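Local coordinates for PixA inclusion body protein (Burkholderia cenocepacia, PDB 4LZK) that is of unknown function but belongs to the PixA family of inclusion body proteins, and so may form or enter intracellular protein inclusions, at the interface of chains A and B. Sequence-based numbering; all coordinates share one arbitrary frame. Chains: chain A/B, PixA inclusion body protein.

Contact 1: the interface of chains A and B. Residues chain A 93, 167; chain B 119-122, 143.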
# COMPACT_ATOMS: atom_id res chain seq x y z
N SER A 93 8.76 23.21 -13.07
CA SER A 93 9.82 23.79 -13.85
C SER A 93 9.51 23.83 -15.33
O SER A 93 10.19 24.56 -16.04
CB SER A 93 11.11 22.99 -13.64
OG SER A 93 11.06 21.71 -14.20
N ARG A 167 4.51 25.04 -20.95
CA ARG A 167 5.57 25.93 -21.18
C ARG A 167 5.92 25.75 -22.62
O ARG A 167 6.14 24.65 -23.04
CB ARG A 167 6.75 25.52 -20.34
CG ARG A 167 8.03 26.11 -20.80
CD ARG A 167 9.12 25.71 -19.86
NE ARG A 167 10.31 26.37 -20.23
CZ ARG A 167 11.27 26.64 -19.37
NH1 ARG A 167 11.17 26.26 -18.10
NH2 ARG A 167 12.32 27.33 -19.78
N ILE B 119 17.55 24.10 -15.60
CA ILE B 119 16.31 24.48 -16.24
C ILE B 119 15.97 25.90 -15.79
O ILE B 119 15.96 26.21 -14.63
CB ILE B 119 15.20 23.53 -15.89
CG1 ILE B 119 15.60 22.09 -16.27
CG2 ILE B 119 13.92 23.99 -16.56
CD1 ILE B 119 14.55 21.07 -15.87
N GLU B 120 15.69 26.74 -16.75
CA GLU B 120 15.21 28.09 -16.37
C GLU B 120 13.70 28.07 -16.43
O GLU B 120 13.16 27.75 -17.43
CB GLU B 120 15.77 29.12 -17.31
N GLN B 121 13.02 28.36 -15.32
CA GLN B 121 11.53 28.56 -15.31
C GLN B 121 11.00 29.60 -16.32
O GLN B 121 11.59 30.65 -16.52
CB GLN B 121 11.07 29.00 -13.88
N ALA B 122 9.86 29.32 -16.92
CA ALA B 122 9.31 30.23 -17.91
C ALA B 122 8.81 31.54 -17.28
O ALA B 122 8.57 31.62 -16.09
CB ALA B 122 8.20 29.54 -18.66
N PHE B 143 16.21 25.74 -11.77
CA PHE B 143 16.09 24.38 -11.24
C PHE B 143 17.21 23.55 -11.80
O PHE B 143 17.81 23.87 -12.86
CB PHE B 143 14.78 23.73 -11.74
CG PHE B 143 13.54 24.37 -11.26
CD1 PHE B 143 12.96 23.98 -10.06
CD2 PHE B 143 12.94 25.39 -11.98
CE1 PHE B 143 11.81 24.61 -9.58
CE2 PHE B 143 11.75 26.00 -11.52
CZ PHE B 143 11.18 25.59 -10.32
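A:Arg167 reaches over to the backbone of B:Glu120 and supplies the hydrogen bonds across this patch of the interface. Its chain runs extended from CG to NE after CG has left anti to the backbone N (chi1 162°), which carries the guanidinium well away from its own strand. Both terminal nitrogens then converge end-on upon one carbonyl oxygen: NH2 lies 2.5 Å from B:Glu120 O, nearly in line with the C=O bond, and NH1 lies 2.6 Å from the same B:Glu120 O, tilted from the carbonyl plane. Neither bond is straight at hydrogen, as expected of a fork closing on a single acceptor.

Within chain A, NH1 of A:Arg167 also donates to A:Ser93 O at 2.8 Å. The two carbonyl oxygens lie close to the guanidinium plane and so should hold its rotation, with A:Ser93 in the role of second-shell support.

Apolar contact completes the patch. A:Ser93 CB sits over one face of the B:Phe143 ring, 3.4 Å from CD2 of B:Phe143 and offset toward the rim. CG of A:Arg167 lies 4.0 Å from CB of B:Ala122, a poorly ordered residue.

In the fold, A:Arg167 lies next to the end of strand 154-168 and A:Ser93 lies in a loop; opposite, the end of strand 115-120 and the start of strand 142-149 present backbone and ring.

Contact 2: the interface of chains A and B. Residues chain A 56-57, 59, 67; chain B 51, 54, 68, 89.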
# COMPACT_ATOMS: atom_id res chain seq x y z
N LEU A 56 1.36 13.96 -0.13
CA LEU A 56 2.35 13.53 0.87
C LEU A 56 2.19 14.45 2.08
O LEU A 56 1.91 15.67 1.87
CB LEU A 56 3.70 13.79 0.35
CG LEU A 56 4.02 13.01 -0.93
CD1 LEU A 56 5.29 13.53 -1.45
CD2 LEU A 56 4.03 11.50 -0.71
N ASN A 57 2.45 13.97 3.26
CA ASN A 57 2.52 14.87 4.42
C ASN A 57 3.63 14.47 5.36
O ASN A 57 4.05 13.27 5.42
CB ASN A 57 1.21 14.89 5.23
CG ASN A 57 0.86 13.56 5.81
OD1 ASN A 57 0.28 12.74 5.08
ND2 ASN A 57 1.17 13.33 7.09
N HIS A 59 5.29 13.47 8.88
CA HIS A 59 4.84 12.69 10.01
C HIS A 59 4.76 13.55 11.30
O HIS A 59 5.44 14.55 11.43
CB HIS A 59 5.77 11.50 10.23
CG HIS A 59 5.78 10.51 9.10
ND1 HIS A 59 4.69 9.74 8.76
CD2 HIS A 59 6.77 10.17 8.23
CE1 HIS A 59 5.00 8.97 7.73
NE2 HIS A 59 6.25 9.21 7.40
N GLU A 67 0.34 7.41 2.34
CA GLU A 67 1.33 8.38 1.78
C GLU A 67 1.46 8.06 0.29
O GLU A 67 1.62 6.88 -0.08
CB GLU A 67 2.69 8.31 2.45
CG GLU A 67 2.77 8.79 3.90
CD GLU A 67 2.89 10.31 4.13
OE1 GLU A 67 2.86 11.12 3.15
OE2 GLU A 67 3.05 10.67 5.35
N THR B 51 12.93 6.30 5.07
CA THR B 51 11.77 6.65 5.85
C THR B 51 11.54 8.20 5.95
O THR B 51 10.42 8.72 6.18
CB THR B 51 12.06 6.00 7.22
OG1 THR B 51 10.97 5.20 7.62
CG2 THR B 51 12.42 6.94 8.19
N PHE B 54 9.92 10.70 0.48
CA PHE B 54 8.95 10.01 -0.37
C PHE B 54 9.45 10.15 -1.83
O PHE B 54 10.02 11.19 -2.18
CB PHE B 54 7.63 10.70 -0.23
CG PHE B 54 7.17 10.87 1.18
CD1 PHE B 54 6.56 9.83 1.85
CD2 PHE B 54 7.31 12.08 1.84
CE1 PHE B 54 6.10 9.98 3.17
CE2 PHE B 54 6.84 12.24 3.17
CZ PHE B 54 6.23 11.19 3.81
N GLY B 68 5.33 6.74 -3.38
CA GLY B 68 5.34 7.29 -2.07
C GLY B 68 6.51 6.85 -1.25
O GLY B 68 7.01 7.60 -0.45
N LEU B 89 8.88 19.25 1.56
CA LEU B 89 7.45 19.18 1.74
C LEU B 89 6.79 20.54 1.55
O LEU B 89 5.59 20.61 1.24
CB LEU B 89 7.06 18.57 3.09
CG LEU B 89 7.15 17.03 3.16
CD1 LEU B 89 7.21 16.54 4.61
CD2 LEU B 89 5.90 16.48 2.40
O HOH W 1 7.90 7.22 5.72
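B:Phe54 turns its CG anti to its carbonyl carbon (chi1 -53°), sending the ring toward chain A, where A:Glu67 bends at chi2 (-82°) to bring its carboxylate over one face of the ring, offset toward the CE1–CZ rim. The two side chains cross obliquely, carboxylate and ring planes 30° apart. OE1 stands above the ring near this rim, while CD lies a little beyond it, 3.4 Å from CE1 of B:Phe54 to CD of A:Glu67.

A second-shell bond holds the carboxylate there. The backbone N of A:Asn57 donates to OE1 of A:Glu67 over 2.9 Å in a nearly straight bond that uses the syn lone pair. This bond fixes the carboxylate's position and may offset part of any charge on OE1. The carbonyl O of A:Asn57 approaches the tip of the ring, 3.4 Å from CZ of B:Phe54.

Nearer the root of the ring the packing is aliphatic. A:Leu56 and B:Phe54 run antiparallel alongside one another, and CD2 of A:Leu56 comes to 3.7 Å from CB of B:Phe54. This methyl covers the CG end of the same face whose outer rim A:Glu67 meets, so chain A packs along the length of that face. B:Leu89 adds its CD2 branch at 4.0 Å from CB of A:Leu56.

Polar linkage across the patch passes through water, with no direct bond between the chains. The imidazole NE2 of A:His59 lies 3.1 Å from water 1, which in turn is 3.0 Å from the carbonyl O of B:Thr51. The bridge ties the two chains beside the aromatic contact.

In the fold, strand 53-57 contributes from both chains, with A:Leu56 and A:Asn57 on one side and B:Phe54 on the other. A:His59 and A:Glu67 belong to the loop region that follows in chain A, while B:Thr51 sits in the 3-10 helix 50-52 just ahead of the strand in chain B and B:Leu89 comes from the loop after strand 81-88.

About 25 Å separates the centres of contact 1 and contact 2, measured over their C-alpha atoms. No residue serves both, yet one element does: the loop between strands 81-88 and 96-105 gives A:Ser93 to contact 1 and, from the other chain, B:Leu89 to contact 2. Beyond it, contact 1 draws on strand 154-168 of chain A and strands 115-120 and 142-149 of chain B, whereas contact 2 centres on strand 53-57 of both chains. Two-fold symmetry repeats each contact with the chains exchanged. Six copies make up the deposited assembly, and this pairing may or may not form in the cell.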